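Local coordinates for protein amino acid amide racemase (Ochrobactrum anthropi, PDB 6GIO) that is a pyridoxal-5'-phosphate-binding member of the class-III aminotransferase family, built on the fold of the PLP-dependent aminotransferases, at residues L167-P172 with G212-P217; P172-F177 with G354-S359; A219-L224 with Q254-E259. All blocks are in the same frame, centred on the assembly; numbering follows the deposited sequence.

Interaction 1 of 3, residues L167-P172 with G212-P217; sequences LPYPDP and GLVVPP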
ATOM      1  N   LEU C 167     -16.885  10.712 -18.179  1.00 23.91           N
ATOM      2  CA  LEU C 167     -17.401  10.531 -19.527  1.00 23.37           C
ATOM      3  C   LEU C 167     -17.674   9.085 -19.780  1.00 23.50           C
ATOM      4  O   LEU C 167     -16.976   8.250 -19.216  1.00 23.78           O
ATOM      5  CB  LEU C 167     -16.340  10.954 -20.534  1.00 23.88           C
ATOM      6  CG  LEU C 167     -15.847  12.403 -20.519  1.00 25.23           C
ATOM      7  CD1 LEU C 167     -14.650  12.541 -21.432  1.00 26.23           C
ATOM      8  CD2 LEU C 167     -16.961  13.343 -20.927  1.00 26.66           C
ATOM      9  N   PRO C 168     -18.631   8.763 -20.690  1.00 24.20           N
ATOM     10  CA  PRO C 168     -18.780   7.384 -21.108  1.00 24.26           C
ATOM     11  C   PRO C 168     -17.544   6.870 -21.836  1.00 23.83           C
ATOM     12  O   PRO C 168     -16.860   7.619 -22.583  1.00 21.81           O
ATOM     13  CB  PRO C 168     -20.000   7.425 -22.050  1.00 25.08           C
ATOM     14  CG  PRO C 168     -20.711   8.700 -21.743  1.00 25.51           C
ATOM     15  CD  PRO C 168     -19.625   9.634 -21.351  1.00 25.59           C
ATOM     16  N   TYR C 169     -17.229   5.605 -21.596  1.00 22.87           N
ATOM     17  CA  TYR C 169     -16.187   4.941 -22.375  1.00 23.44           C
ATOM     18  C   TYR C 169     -16.854   4.248 -23.587  1.00 22.90           C
ATOM     19  O   TYR C 169     -17.721   3.398 -23.432  1.00 23.68           O
ATOM     20  CB  TYR C 169     -15.397   3.966 -21.477  1.00 22.19           C
ATOM     21  CG  TYR C 169     -14.047   3.488 -21.964  1.00 20.97           C
ATOM     22  CD1 TYR C 169     -13.941   2.438 -22.847  1.00 21.68           C
ATOM     23  CD2 TYR C 169     -12.843   4.043 -21.444  1.00 21.17           C
ATOM     24  CE1 TYR C 169     -12.692   1.935 -23.230  1.00 22.00           C
ATOM     25  CE2 TYR C 169     -11.610   3.554 -21.812  1.00 20.25           C
ATOM     26  CZ  TYR C 169     -11.533   2.505 -22.721  1.00 21.04           C
ATOM     27  OH  TYR C 169     -10.304   1.991 -23.097  1.00 20.36           O
ATOM     28  N   PRO C 170     -16.493   4.664 -24.793  1.00 22.87           N
ATOM     29  CA  PRO C 170     -17.132   4.104 -25.974  1.00 24.64           C
ATOM     30  C   PRO C 170     -16.902   2.617 -26.109  1.00 26.43           C
ATOM     31  O   PRO C 170     -15.741   2.167 -26.135  1.00 24.87           O
ATOM     32  CB  PRO C 170     -16.412   4.771 -27.139  1.00 24.09           C
ATOM     33  CG  PRO C 170     -15.551   5.813 -26.576  1.00 23.90           C
ATOM     34  CD  PRO C 170     -15.496   5.703 -25.110  1.00 22.98           C
ATOM     35  N   ASP C 171     -18.000   1.888 -26.237  1.00 25.67           N
ATOM     36  CA  ASP C 171     -18.018   0.454 -26.113  1.00 25.97           C
ATOM     37  C   ASP C 171     -18.554  -0.151 -27.429  1.00 25.67           C
ATOM     38  O   ASP C 171     -19.747  -0.106 -27.683  1.00 26.67           O
ATOM     39  CB  ASP C 171     -18.937   0.114 -24.961  1.00 26.25           C
ATOM     40  CG  ASP C 171     -19.110  -1.374 -24.759  1.00 27.90           C
ATOM     41  OD1 ASP C 171     -18.619  -2.202 -25.585  1.00 28.62           O
ATOM     42  OD2 ASP C 171     -19.745  -1.701 -23.752  1.00 31.40           O
ATOM     43  N   PRO C 172     -17.679  -0.739 -28.258  1.00 27.33           N
ATOM     44  CA  PRO C 172     -18.155  -1.322 -29.510  1.00 27.03           C
ATOM     45  C   PRO C 172     -19.261  -2.393 -29.361  1.00 27.40           C
ATOM     46  O   PRO C 172     -20.044  -2.532 -30.266  1.00 28.18           O
ATOM     47  CB  PRO C 172     -16.901  -1.948 -30.122  1.00 28.26           C
ATOM     48  CG  PRO C 172     -15.755  -1.323 -29.417  1.00 29.92           C
ATOM     49  CD  PRO C 172     -16.238  -0.973 -28.046  1.00 28.65           C
ATOM     50  N   GLY C 212     -15.516  -3.933 -17.890  1.00 28.65           N
ATOM     51  CA  GLY C 212     -15.924  -5.028 -18.780  1.00 28.02           C
ATOM     52  C   GLY C 212     -14.934  -5.466 -19.833  1.00 25.78           C
ATOM     53  O   GLY C 212     -15.333  -6.041 -20.842  1.00 26.64           O
ATOM     54  N   LEU C 213     -13.645  -5.235 -19.599  1.00 26.22           N
ATOM     55  CA  LEU C 213     -12.591  -5.532 -20.576  1.00 26.43           C
ATOM     56  C   LEU C 213     -12.951  -5.006 -21.973  1.00 27.40           C
ATOM     57  O   LEU C 213     -12.938  -5.729 -23.004  1.00 26.02           O
ATOM     58  CB  LEU C 213     -12.273  -7.029 -20.546  1.00 28.97           C
ATOM     59  CG  LEU C 213     -11.486  -7.426 -19.292  1.00 30.45           C
ATOM     60  CD1 LEU C 213     -11.720  -8.879 -18.900  1.00 30.12           C
ATOM     61  CD2 LEU C 213     -10.000  -7.149 -19.499  1.00 32.58           C
ATOM     62  N   VAL C 214     -13.281  -3.722 -21.986  1.00 24.68           N
ATOM     63  CA  VAL C 214     -13.678  -3.043 -23.185  1.00 24.26           C
ATOM     64  C   VAL C 214     -12.495  -2.437 -23.921  1.00 23.72           C
ATOM     65  O   VAL C 214     -11.825  -1.559 -23.395  1.00 25.10           O
ATOM     66  CB  VAL C 214     -14.699  -1.923 -22.848  1.00 24.05           C
ATOM     67  CG1 VAL C 214     -15.112  -1.158 -24.099  1.00 25.11           C
ATOM     68  CG2 VAL C 214     -15.918  -2.515 -22.184  1.00 23.95           C
ATOM     69  N   VAL C 215     -12.242  -2.888 -25.140  1.00 23.04           N
ATOM     70  CA  VAL C 215     -11.242  -2.260 -25.979  1.00 24.23           C
ATOM     71  C   VAL C 215     -11.918  -1.120 -26.721  1.00 28.00           C
ATOM     72  O   VAL C 215     -12.913  -1.323 -27.438  1.00 27.96           O
ATOM     73  CB  VAL C 215     -10.656  -3.206 -27.034  1.00 27.00           C
ATOM     74  CG1 VAL C 215      -9.561  -2.505 -27.875  1.00 28.59           C
ATOM     75  CG2 VAL C 215     -10.077  -4.450 -26.380  1.00 28.51           C
ATOM     76  N   PRO C 216     -11.366   0.095 -26.593  1.00 27.71           N
ATOM     77  CA  PRO C 216     -12.014   1.185 -27.275  1.00 27.99           C
ATOM     78  C   PRO C 216     -11.986   1.023 -28.797  1.00 26.98           C
ATOM     79  O   PRO C 216     -11.153   0.260 -29.307  1.00 24.82           O
ATOM     80  CB  PRO C 216     -11.184   2.406 -26.853  1.00 28.79           C
ATOM     81  CG  PRO C 216      -9.819   1.852 -26.650  1.00 29.16           C
ATOM     82  CD  PRO C 216     -10.068   0.488 -26.028  1.00 29.33           C
ATOM     83  N   PRO C 217     -12.868   1.767 -29.510  1.00 27.75           N
ATOM     84  CA  PRO C 217     -12.814   1.888 -30.957  1.00 28.72           C
ATOM     85  C   PRO C 217     -11.493   2.503 -31.368  1.00 27.41           C
ATOM     86  O   PRO C 217     -11.007   3.384 -30.691  1.00 27.26           O
ATOM     87  CB  PRO C 217     -13.941   2.882 -31.298  1.00 30.06           C
ATOM     88  CG  PRO C 217     -14.703   3.108 -30.041  1.00 29.42           C
ATOM     89  CD  PRO C 217     -13.785   2.755 -28.922  1.00 29.25           C
TER
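Tyr169, Pro170, Asp171 and Pro172 close on Val214, Pro216 and Pro217, two loop segments whose touching parts run 75° apart. No hydrogen bond links them, so the evidence for the contact lies in 342 Å² of buried surface and in van der Waals contacts, carbon to carbon and carbon to oxygen.

Much of the apolar packing gathers round one methyl. Val214 CG1, anti to its own backbone N (chi1 178°), lies 4.0 Å from Tyr169 CD1 and 4.1 Å from Pro172 CD. It also comes within 3.9 Å of Asp171 CA, the Asp171 side chain crossing that of Val214 at about a right angle. The phenol of Tyr169 slides past Val214 in the opposite direction and continues to Pro216, where CE1 meets the CB of that ring. Pro170 and Pro217 pair ring to ring through CB and CG.

A second group brings proline carbons up to oxygens. Pro172 CD is 3.4 Å from Val215 O, Pro217 CD is 3.5 Å from Pro170 O, and Pro216 CD is 3.3 Å from Tyr169 OH. A CD bonded to the amide nitrogen carries slightly polarised hydrogens, which probably makes these approaches mildly favourable.

The polar ends turn to partners beyond the two segments. Tyr169 OH bonds to the carbonyl oxygen of Glu205, a residue of the pyridoxal-5'-phosphate pocket, and the side chain lies about 10 Å from the cofactor; Phe135 meets its ring edge-to-face. Asp171 OD1 accepts the backbone N-H of Phe173.

Pro170 O, by contrast, is buried here with no polar partner in the model. Chemically, this junction therefore depends on shape and on proline-rich surfaces, while the side-chain hydrogen bonds of Tyr169 and Asp171 go to Glu205 and to the loop's own Phe173.

Interaction 2 of 3, residues P172-F177 with G354-S359; sequences PFRPRF and GVDLVS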
ATOM      1  N   PRO C 172     -17.679  -0.739 -28.258  1.00 27.33           N
ATOM      2  CA  PRO C 172     -18.155  -1.322 -29.510  1.00 27.03           C
ATOM      3  C   PRO C 172     -19.261  -2.393 -29.361  1.00 27.40           C
ATOM      4  O   PRO C 172     -20.044  -2.532 -30.266  1.00 28.18           O
ATOM      5  CB  PRO C 172     -16.901  -1.948 -30.122  1.00 28.26           C
ATOM      6  CG  PRO C 172     -15.755  -1.323 -29.417  1.00 29.92           C
ATOM      7  CD  PRO C 172     -16.238  -0.973 -28.046  1.00 28.65           C
ATOM      8  N   PHE C 173     -19.332  -3.118 -28.255  1.00 25.71           N
ATOM      9  CA  PHE C 173     -20.304  -4.208 -28.106  1.00 24.96           C
ATOM     10  C   PHE C 173     -21.681  -3.703 -27.658  1.00 27.05           C
ATOM     11  O   PHE C 173     -22.680  -4.266 -28.043  1.00 26.23           O
ATOM     12  CB  PHE C 173     -19.777  -5.261 -27.127  1.00 23.63           C
ATOM     13  CG  PHE C 173     -20.610  -6.539 -27.075  1.00 23.20           C
ATOM     14  CD1 PHE C 173     -20.645  -7.403 -28.155  1.00 22.28           C
ATOM     15  CD2 PHE C 173     -21.323  -6.881 -25.934  1.00 23.24           C
ATOM     16  CE1 PHE C 173     -21.367  -8.583 -28.104  1.00 23.23           C
ATOM     17  CE2 PHE C 173     -22.054  -8.056 -25.865  1.00 22.95           C
ATOM     18  CZ  PHE C 173     -22.082  -8.919 -26.964  1.00 24.41           C
ATOM     19  N   ARG C 174     -21.728  -2.634 -26.851  1.00 28.64           N
ATOM     20  CA  ARG C 174     -22.985  -1.974 -26.476  1.00 28.11           C
ATOM     21  C   ARG C 174     -22.880  -0.521 -26.857  1.00 28.47           C
ATOM     22  O   ARG C 174     -22.716   0.326 -25.995  1.00 27.54           O
ATOM     23  CB  ARG C 174     -23.256  -2.132 -24.996  1.00 27.48           C
ATOM     24  CG  ARG C 174     -23.409  -3.602 -24.621  1.00 26.51           C
ATOM     25  CD  ARG C 174     -24.045  -3.811 -23.282  1.00 27.10           C
ATOM     26  NE  ARG C 174     -24.382  -5.213 -23.071  1.00 26.84           N
ATOM     27  CZ  ARG C 174     -23.505  -6.168 -22.761  1.00 27.69           C
ATOM     28  NH1 ARG C 174     -22.221  -5.894 -22.646  1.00 24.85           N
ATOM     29  NH2 ARG C 174     -23.912  -7.425 -22.578  1.00 27.47           N
ATOM     30  N   PRO C 175     -22.965  -0.219 -28.166  1.00 31.47           N
ATOM     31  CA  PRO C 175     -22.484   1.091 -28.676  1.00 31.86           C
ATOM     32  C   PRO C 175     -23.493   2.232 -28.536  1.00 32.79           C
ATOM     33  O   PRO C 175     -23.913   2.829 -29.536  1.00 34.95           O
ATOM     34  CB  PRO C 175     -22.182   0.780 -30.136  1.00 30.43           C
ATOM     35  CG  PRO C 175     -23.251  -0.171 -30.486  1.00 31.02           C
ATOM     36  CD  PRO C 175     -23.427  -1.068 -29.276  1.00 30.75           C
ATOM     37  N   ARG C 176     -23.871   2.510 -27.292  1.00 32.39           N
ATOM     38  CA  ARG C 176     -24.670   3.682 -26.930  1.00 35.06           C
ATOM     39  C   ARG C 176     -23.946   4.990 -27.313  1.00 34.15           C
ATOM     40  O   ARG C 176     -24.573   5.938 -27.769  1.00 33.35           O
ATOM     41  CB  ARG C 176     -25.014   3.621 -25.439  1.00 37.92           C
ATOM     42  CG  ARG C 176     -25.890   2.400 -25.106  1.00 44.04           C
ATOM     43  CD  ARG C 176     -26.342   2.303 -23.647  1.00 47.85           C
ATOM     44  NE  ARG C 176     -27.373   3.294 -23.344  1.00 55.14           N
ATOM     45  CZ  ARG C 176     -28.121   3.331 -22.238  1.00 56.89           C
ATOM     46  NH1 ARG C 176     -27.993   2.409 -21.278  1.00 56.62           N
ATOM     47  NH2 ARG C 176     -29.007   4.314 -22.091  1.00 54.36           N
ATOM     48  N   PHE C 177     -22.623   5.012 -27.204  1.00 29.76           N
ATOM     49  CA  PHE C 177     -21.878   6.234 -27.435  1.00 32.64           C
ATOM     50  C   PHE C 177     -20.721   5.981 -28.358  1.00 29.18           C
ATOM     51  O   PHE C 177     -19.829   5.211 -28.051  1.00 30.23           O
ATOM     52  CB  PHE C 177     -21.373   6.840 -26.094  1.00 34.55           C
ATOM     53  CG  PHE C 177     -22.464   7.168 -25.126  1.00 31.28           C
ATOM     54  CD1 PHE C 177     -23.131   8.381 -25.188  1.00 32.07           C
ATOM     55  CD2 PHE C 177     -22.826   6.255 -24.145  1.00 32.74           C
ATOM     56  CE1 PHE C 177     -24.160   8.661 -24.306  1.00 32.28           C
ATOM     57  CE2 PHE C 177     -23.844   6.531 -23.244  1.00 31.35           C
ATOM     58  CZ  PHE C 177     -24.510   7.736 -23.314  1.00 32.67           C
ATOM     59  N   GLY C 354     -11.703 -11.054 -22.160  1.00 20.43           N
ATOM     60  CA  GLY C 354     -13.044 -11.032 -21.570  1.00 21.79           C
ATOM     61  C   GLY C 354     -14.041 -11.801 -22.405  1.00 20.99           C
ATOM     62  O   GLY C 354     -14.001 -11.734 -23.627  1.00 20.81           O
ATOM     63  N   VAL C 355     -14.938 -12.513 -21.734  1.00 22.12           N
ATOM     64  CA  VAL C 355     -16.055 -13.177 -22.391  1.00 23.85           C
ATOM     65  C   VAL C 355     -17.404 -12.650 -21.904  1.00 22.81           C
ATOM     66  O   VAL C 355     -17.819 -12.919 -20.786  1.00 23.97           O
ATOM     67  CB  VAL C 355     -15.984 -14.712 -22.169  1.00 27.66           C
ATOM     68  CG1 VAL C 355     -17.126 -15.412 -22.908  1.00 28.83           C
ATOM     69  CG2 VAL C 355     -14.649 -15.252 -22.653  1.00 27.84           C
ATOM     70  N   ASP C 356     -18.119 -11.919 -22.765  1.00 22.26           N
ATOM     71  CA  ASP C 356     -19.341 -11.233 -22.376  1.00 21.54           C
ATOM     72  C   ASP C 356     -20.578 -12.174 -22.465  1.00 23.20           C
ATOM     73  O   ASP C 356     -20.954 -12.626 -23.555  1.00 24.04           O
ATOM     74  CB  ASP C 356     -19.503 -10.024 -23.293  1.00 23.13           C
ATOM     75  CG  ASP C 356     -20.520  -9.070 -22.789  1.00 23.90           C
ATOM     76  OD1 ASP C 356     -21.626  -9.535 -22.442  1.00 24.62           O
ATOM     77  OD2 ASP C 356     -20.181  -7.876 -22.684  1.00 22.04           O
ATOM     78  N   LEU C 357     -21.170 -12.516 -21.333  1.00 22.27           N
ATOM     79  CA  LEU C 357     -22.289 -13.421 -21.300  1.00 22.43           C
ATOM     80  C   LEU C 357     -23.600 -12.652 -21.461  1.00 25.10           C
ATOM     81  O   LEU C 357     -23.822 -11.632 -20.797  1.00 24.77           O
ATOM     82  CB  LEU C 357     -22.327 -14.185 -19.977  1.00 22.07           C
ATOM     83  CG  LEU C 357     -21.044 -14.895 -19.611  1.00 21.58           C
ATOM     84  CD1 LEU C 357     -21.198 -15.599 -18.301  1.00 20.36           C
ATOM     85  CD2 LEU C 357     -20.647 -15.893 -20.688  1.00 22.57           C
ATOM     86  N   VAL C 358     -24.447 -13.130 -22.362  1.00 25.45           N
ATOM     87  CA  VAL C 358     -25.700 -12.437 -22.690  1.00 26.05           C
ATOM     88  C   VAL C 358     -26.900 -13.381 -22.592  1.00 27.13           C
ATOM     89  O   VAL C 358     -26.816 -14.528 -22.988  1.00 26.47           O
ATOM     90  CB  VAL C 358     -25.663 -11.838 -24.085  1.00 26.34           C
ATOM     91  CG1 VAL C 358     -24.579 -10.755 -24.197  1.00 27.36           C
ATOM     92  CG2 VAL C 358     -25.455 -12.914 -25.150  1.00 25.23           C
ATOM     93  N   SER C 359     -28.014 -12.897 -22.065  1.00 27.85           N
ATOM     94  CA  SER C 359     -29.240 -13.696 -22.023  1.00 29.92           C
ATOM     95  C   SER C 359     -29.950 -13.671 -23.367  1.00 29.41           C
ATOM     96  O   SER C 359     -30.845 -14.482 -23.598  1.00 28.84           O
ATOM     97  CB  SER C 359     -30.180 -13.236 -20.897  1.00 30.35           C
ATOM     98  OG  SER C 359     -30.552 -11.875 -21.029  1.00 32.76           O
TER
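Arg174 and Asp356 meet tip to tip in a two-pronged salt bridge. NH1 gives a proton to Asp356 OD2 at 2.8 Å (N-H...O 157°), and NH2 gives one to Asp356 OD1 at 3.1 Å (163°). Both oxygens are approached from the syn side, somewhat out of the carboxylate plane, because guanidinium and carboxylate are turned 34° against each other. An extended chain from CG to NE gives Arg174 the length to span the gap.

Each end has further partners. Asp356 OD2 also takes a salt bridge from Arg347 of the adjacent strand 343-349, so two arginines share one oxygen; the paired positive charges would be expected to favour an ionised carboxylate. Arg174 NH2 donates to the carbonyl of Arg364 as well, while NH1 of Arg364 bonds to Phe173 O.

Carbon contacts flank the bridge. Phe173 CE2 sits 3.6 Å above one face of the guanidinium, offset toward its rim, and 3.6 Å from Asp356 CG, the ring and the carboxylate crossing obliquely. Val358 CG1 approaches near the plane of the Phe173 ring, 4.1 Å from CE2, and lies 3.8 Å from Arg174 NH2.

Strand 352-357 belongs to the mixed sheet of the smaller domain, and the loop follows strand 164-167 at the edge of the sheet of the large, PLP-binding domain: a largely buried ion pair thus joins the two domains of a PLP-dependent aminotransferase fold.

Interaction 3 of 3, residues A219-L224 with Q254-E259; sequences AFLEAL and QHEGLE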
ATOM      1  N   ALA C 219      -8.450   4.589 -32.625  1.00 27.81           N
ATOM      2  CA  ALA C 219      -8.152   6.015 -32.811  1.00 27.33           C
ATOM      3  C   ALA C 219      -8.818   6.895 -31.753  1.00 26.91           C
ATOM      4  O   ALA C 219      -8.431   8.042 -31.621  1.00 27.88           O
ATOM      5  CB  ALA C 219      -8.520   6.495 -34.216  1.00 28.52           C
ATOM      6  N   PHE C 220      -9.790   6.377 -31.001  1.00 23.84           N
ATOM      7  CA  PHE C 220     -10.442   7.164 -29.998  1.00 25.04           C
ATOM      8  C   PHE C 220      -9.500   7.746 -28.922  1.00 24.29           C
ATOM      9  O   PHE C 220      -9.532   8.954 -28.676  1.00 24.84           O
ATOM     10  CB  PHE C 220     -11.576   6.382 -29.310  1.00 25.45           C
ATOM     11  CG  PHE C 220     -12.108   7.085 -28.074  1.00 25.47           C
ATOM     12  CD1 PHE C 220     -12.878   8.244 -28.189  1.00 25.39           C
ATOM     13  CD2 PHE C 220     -11.845   6.589 -26.810  1.00 24.71           C
ATOM     14  CE1 PHE C 220     -13.350   8.905 -27.057  1.00 25.39           C
ATOM     15  CE2 PHE C 220     -12.311   7.226 -25.678  1.00 24.19           C
ATOM     16  CZ  PHE C 220     -13.063   8.387 -25.797  1.00 25.14           C
ATOM     17  N   LEU C 221      -8.700   6.889 -28.274  1.00 23.48           N
ATOM     18  CA  LEU C 221      -7.837   7.305 -27.197  1.00 23.05           C
ATOM     19  C   LEU C 221      -6.805   8.315 -27.688  1.00 25.30           C
ATOM     20  O   LEU C 221      -6.493   9.258 -26.957  1.00 22.93           O
ATOM     21  CB  LEU C 221      -7.149   6.102 -26.560  1.00 23.82           C
ATOM     22  CG  LEU C 221      -8.077   5.167 -25.747  1.00 23.12           C
ATOM     23  CD1 LEU C 221      -7.267   4.079 -25.091  1.00 23.22           C
ATOM     24  CD2 LEU C 221      -8.874   5.923 -24.684  1.00 23.87           C
ATOM     25  N   GLU C 222      -6.274   8.127 -28.897  1.00 24.32           N
ATOM     26  CA  GLU C 222      -5.322   9.099 -29.474  1.00 27.00           C
ATOM     27  C   GLU C 222      -5.966  10.448 -29.712  1.00 26.58           C
ATOM     28  O   GLU C 222      -5.328  11.490 -29.529  1.00 27.16           O
ATOM     29  CB  GLU C 222      -4.682   8.599 -30.786  1.00 28.46           C
ATOM     30  CG  GLU C 222      -3.591   9.554 -31.297  1.00 31.58           C
ATOM     31  CD  GLU C 222      -2.765   9.008 -32.458  1.00 33.31           C
ATOM     32  OE1 GLU C 222      -3.041   7.913 -32.956  1.00 34.32           O
ATOM     33  OE2 GLU C 222      -1.823   9.692 -32.895  1.00 36.26           O
ATOM     34  N   ALA C 223      -7.221  10.441 -30.152  1.00 26.59           N
ATOM     35  CA  ALA C 223      -7.936  11.697 -30.371  1.00 27.12           C
ATOM     36  C   ALA C 223      -8.244  12.394 -29.023  1.00 26.75           C
ATOM     37  O   ALA C 223      -8.211  13.618 -28.921  1.00 22.22           O
ATOM     38  CB  ALA C 223      -9.209  11.462 -31.173  1.00 27.11           C
ATOM     39  N   LEU C 224      -8.548  11.591 -27.997  1.00 24.43           N
ATOM     40  CA  LEU C 224      -8.764  12.101 -26.651  1.00 25.14           C
ATOM     41  C   LEU C 224      -7.509  12.742 -26.086  1.00 23.86           C
ATOM     42  O   LEU C 224      -7.575  13.783 -25.461  1.00 26.60           O
ATOM     43  CB  LEU C 224      -9.140  10.948 -25.712  1.00 24.26           C
ATOM     44  CG  LEU C 224      -9.279  11.300 -24.252  1.00 25.45           C
ATOM     45  CD1 LEU C 224     -10.343  12.341 -24.037  1.00 25.63           C
ATOM     46  CD2 LEU C 224      -9.637  10.032 -23.469  1.00 27.55           C
ATOM     47  N   GLN C 254       0.717   1.272 -26.253  1.00 23.22           N
ATOM     48  CA  GLN C 254       1.436   1.280 -27.532  1.00 26.63           C
ATOM     49  C   GLN C 254       0.577   0.746 -28.690  1.00 26.09           C
ATOM     50  O   GLN C 254       0.912   0.976 -29.837  1.00 25.61           O
ATOM     51  CB  GLN C 254       2.765   0.498 -27.451  1.00 27.50           C
ATOM     52  CG  GLN C 254       3.775   1.110 -26.519  1.00 27.21           C
ATOM     53  CD  GLN C 254       5.018   0.287 -26.301  1.00 26.51           C
ATOM     54  OE1 GLN C 254       4.968  -0.859 -25.839  1.00 23.31           O
ATOM     55  NE2 GLN C 254       6.168   0.921 -26.534  1.00 27.24           N
ATOM     56  N   HIS C 255      -0.517   0.035 -28.384  1.00 25.85           N
ATOM     57  CA  HIS C 255      -1.497  -0.341 -29.381  1.00 25.76           C
ATOM     58  C   HIS C 255      -2.316   0.884 -29.868  1.00 26.16           C
ATOM     59  O   HIS C 255      -2.936   0.825 -30.905  1.00 24.68           O
ATOM     60  CB  HIS C 255      -2.510  -1.359 -28.802  1.00 26.03           C
ATOM     61  CG  HIS C 255      -1.920  -2.689 -28.474  1.00 27.22           C
ATOM     62  ND1 HIS C 255      -1.564  -3.605 -29.441  1.00 27.39           N
ATOM     63  CD2 HIS C 255      -1.625  -3.261 -27.283  1.00 27.19           C
ATOM     64  CE1 HIS C 255      -1.061  -4.678 -28.855  1.00 27.63           C
ATOM     65  NE2 HIS C 255      -1.091  -4.497 -27.548  1.00 26.03           N
ATOM     66  N   GLU C 256      -2.374   1.950 -29.068  1.00 26.79           N
ATOM     67  CA  GLU C 256      -3.385   2.998 -29.222  1.00 26.06           C
ATOM     68  C   GLU C 256      -2.801   4.328 -29.674  1.00 26.11           C
ATOM     69  O   GLU C 256      -3.535   5.312 -29.700  1.00 26.38           O
ATOM     70  CB  GLU C 256      -4.130   3.204 -27.905  1.00 27.46           C
ATOM     71  CG  GLU C 256      -4.911   1.983 -27.425  1.00 29.14           C
ATOM     72  CD  GLU C 256      -6.176   1.756 -28.209  1.00 31.60           C
ATOM     73  OE1 GLU C 256      -6.572   2.668 -28.987  1.00 33.31           O
ATOM     74  OE2 GLU C 256      -6.775   0.662 -28.045  1.00 33.62           O
ATOM     75  N   GLY C 257      -1.516   4.357 -30.024  1.00 25.87           N
ATOM     76  CA  GLY C 257      -0.895   5.577 -30.585  1.00 27.39           C
ATOM     77  C   GLY C 257      -0.696   6.662 -29.524  1.00 27.31           C
ATOM     78  O   GLY C 257      -0.635   7.853 -29.831  1.00 28.57           O
ATOM     79  N   LEU C 258      -0.602   6.241 -28.265  1.00 26.96           N
ATOM     80  CA  LEU C 258      -0.530   7.178 -27.121  1.00 25.83           C
ATOM     81  C   LEU C 258       0.925   7.501 -26.729  1.00 26.38           C
ATOM     82  O   LEU C 258       1.812   6.664 -26.848  1.00 24.21           O
ATOM     83  CB  LEU C 258      -1.284   6.574 -25.932  1.00 26.12           C
ATOM     84  CG  LEU C 258      -2.816   6.450 -26.003  1.00 25.73           C
ATOM     85  CD1 LEU C 258      -3.352   5.863 -24.715  1.00 24.73           C
ATOM     86  CD2 LEU C 258      -3.448   7.817 -26.254  1.00 26.82           C
ATOM     87  N   GLU C 259       1.162   8.731 -26.292  1.00 26.65           N
ATOM     88  CA  GLU C 259       2.489   9.165 -25.795  1.00 26.15           C
ATOM     89  C   GLU C 259       2.246   9.864 -24.490  1.00 25.06           C
ATOM     90  O   GLU C 259       2.181  11.091 -24.448  1.00 23.21           O
ATOM     91  CB  GLU C 259       3.184  10.096 -26.805  1.00 27.82           C
ATOM     92  CG  GLU C 259       3.660   9.350 -28.027  1.00 29.72           C
ATOM     93  CD  GLU C 259       4.034  10.300 -29.135  1.00 33.27           C
ATOM     94  OE1 GLU C 259       3.152  10.713 -29.901  1.00 39.41           O
ATOM     95  OE2 GLU C 259       5.211  10.643 -29.222  1.00 39.23           O
TER
HETATM   96  O   HOH W   1      -6.405   2.631 -31.763  1.00 26.08           O
HETATM   97  O   HOH W   2      -8.688   3.895 -29.054  1.00 21.66           O
HETATM   98  O   HOH W   3      -6.217   5.521 -30.208  1.00 27.23           O
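Leu221 and Glu222, in the first turn of helix 220-229, face Glu256, Gly257 and Leu258 of the loop that leads to strand 262-265. The contact lies at the N-terminus of a helix of the large domain of the aminotransferase fold, with Ala219 at the N-cap position; waters link backbone N-H groups there to a glutamate.

Glu256 can be followed outward. Its CB points at the helix and lies 4.3 Å from Leu221 CD1. CG comes closer to the same methyl, 3.9 Å, and the bend at chi2 (-75°) turns CD so that it too remains beside Leu221 CD1. The carboxylate then divides its work. OE2 forms a salt bridge with Arg349, whereas OE1 turns to the water layer. Water 1 donates to Glu256 OE1 at 2.8 Å and accepts from Ala219 N. Water 2 connects Leu221 N to the same oxygen, though its distance to OE1 is too short to be trusted. Water 3 accepts from Glu222 N at 2.9 Å and also reaches the Glu256 backbone oxygen, O, at 2.7 Å.

The negative carboxylate thus faces the N-terminal end of a helix, where the dipole would be expected to favour it, but by way of water, since no direct hydrogen bond crosses.

Alongside, Glu222 CB passes 3.6 Å from Glu256 O, and its extended chain lays the carboxylate carbon CD 3.6 Å from Gly257 O, with no bond between them. Further along the loop, Leu258 CD2 packs against the helix backbone, 3.4 Å from Leu221 O.

Overall arrangement
Interaction 1 occupies the middle: its centre lies about 9 Å from that of interaction 2 and about 13 Å from that of interaction 3, whereas the outer two are about 22 Å apart. Interactions 1 and 2 share Pro172, on the single loop between strand 164-167 and helix 179-191, and their segments alternate along the chain. Interaction 3 follows interaction 1 in sequence and touches it where Pro216 meets Leu221 and Glu256, and Pro170 meets Phe220. Segment 354-359 comes last, on strand 352-357 of the sheet of the smaller domain. The three contacts therefore form a continuous path from the PLP-binding domain's loops and helix 220-229 to the smaller domain.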